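Local coordinates for protein glycine cleavage system transcriptional repressor, putative (Vibrio cholerae, PDB 1U8S) that probably represses transcription of the glycine cleavage system genes, and forms a domain-swapped dimer of chains with two ACT domains each, at the interface of chains A and B. Coordinates in Å, arbitrary orientation; residue numbers count along the deposited sequence, not the author numbering. Chains: chain A/B, glycine cleavage system transcriptional repressor, putative.

The interface of chains A and B. Residues chain A 82-84, 86; chain B 43-44.
The side chain of B:Lys44 runs alongside A:Ser83, and aliphatic carbon meets carbon there. CB of A:Ser83 lies 3.6 Å from CE of B:Lys44 and touches its CG as well. The lysine chain bends at chi2 (-65°) and is extended beyond it, which carries it past the serine towards A:Asp86. A second, looser apolar contact lies apart from it, where the methyl CG2 of A:Thr82 is 3.9 Å from CA of B:Gly43. CA of B:Gly43 also comes 3.2 Å from the carbonyl O of A:Ser83.

B:Gly43 and B:Lys44 form the short turn between strands 33-42 and 45-54 of an ACT domain. The chain A residues belong to the end of strand 76-82 and the loop between it and strand 92-100. The turn of one subunit thus docks against this loop of the other. The two-fold axis of the dimer repeats the contact with the chains exchanged.

On one polar side, the backbone N of B:Lys44 donates a hydrogen bond to the hydroxyl OG1 of A:Thr82. The bond is 3.0 Å long and nearly straight, 170° at the hydrogen. OG1 stands anti to the threonine backbone N (chi1 -170°), which directs the hydroxyl to the turn. This bond anchors the backbone end of the lysine. Its far end is held by A:Asp86, whose side chain crosses it at about a right angle. The salt bridge there uses the syn lone pair of the carboxylate oxygen OD2, 3.2 Å from the side-chain amino nitrogen NZ of B:Lys44.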
# COMPACT_ATOMS: atom_id res chain seq x y z
N THR A 82 8.10 0.16 -15.94
CA THR A 82 6.76 -0.04 -16.45
C THR A 82 6.34 1.12 -17.34
O THR A 82 7.09 2.08 -17.51
CB THR A 82 5.78 -0.19 -15.27
OG1 THR A 82 4.50 -0.63 -15.76
CG2 THR A 82 5.65 1.15 -14.54
N SER A 83 5.15 1.04 -17.91
CA SER A 83 4.66 2.09 -18.80
C SER A 83 3.91 3.18 -18.05
O SER A 83 3.37 2.95 -16.97
CB SER A 83 3.77 1.48 -19.87
OG SER A 83 4.50 0.53 -20.63
N PRO A 84 3.82 4.38 -18.65
CA PRO A 84 3.14 5.53 -18.07
C PRO A 84 1.93 5.16 -17.25
O PRO A 84 1.19 4.23 -17.58
CB PRO A 84 2.78 6.37 -19.28
CG PRO A 84 3.93 6.13 -20.17
CD PRO A 84 4.09 4.62 -20.07
N ASP A 86 -1.68 5.72 -15.86
CA ASP A 86 -3.00 6.25 -16.21
C ASP A 86 -3.76 6.55 -14.90
O ASP A 86 -4.81 5.96 -14.63
CB ASP A 86 -3.77 5.21 -17.03
CG ASP A 86 -2.89 3.99 -17.39
OD1 ASP A 86 -2.47 3.25 -16.47
OD2 ASP A 86 -2.62 3.78 -18.59
N GLY B 43 1.43 2.01 -13.03
CA GLY B 43 1.79 1.78 -14.41
C GLY B 43 0.91 0.65 -14.91
O GLY B 43 -0.32 0.70 -14.73
N LYS B 44 1.51 -0.36 -15.51
CA LYS B 44 0.74 -1.51 -15.98
C LYS B 44 0.96 -2.63 -14.97
O LYS B 44 0.52 -3.76 -15.18
CB LYS B 44 1.25 -1.96 -17.36
CG LYS B 44 1.38 -0.84 -18.39
CD LYS B 44 0.03 -0.22 -18.74
CE LYS B 44 0.18 0.87 -19.80
NZ LYS B 44 -1.13 1.45 -20.25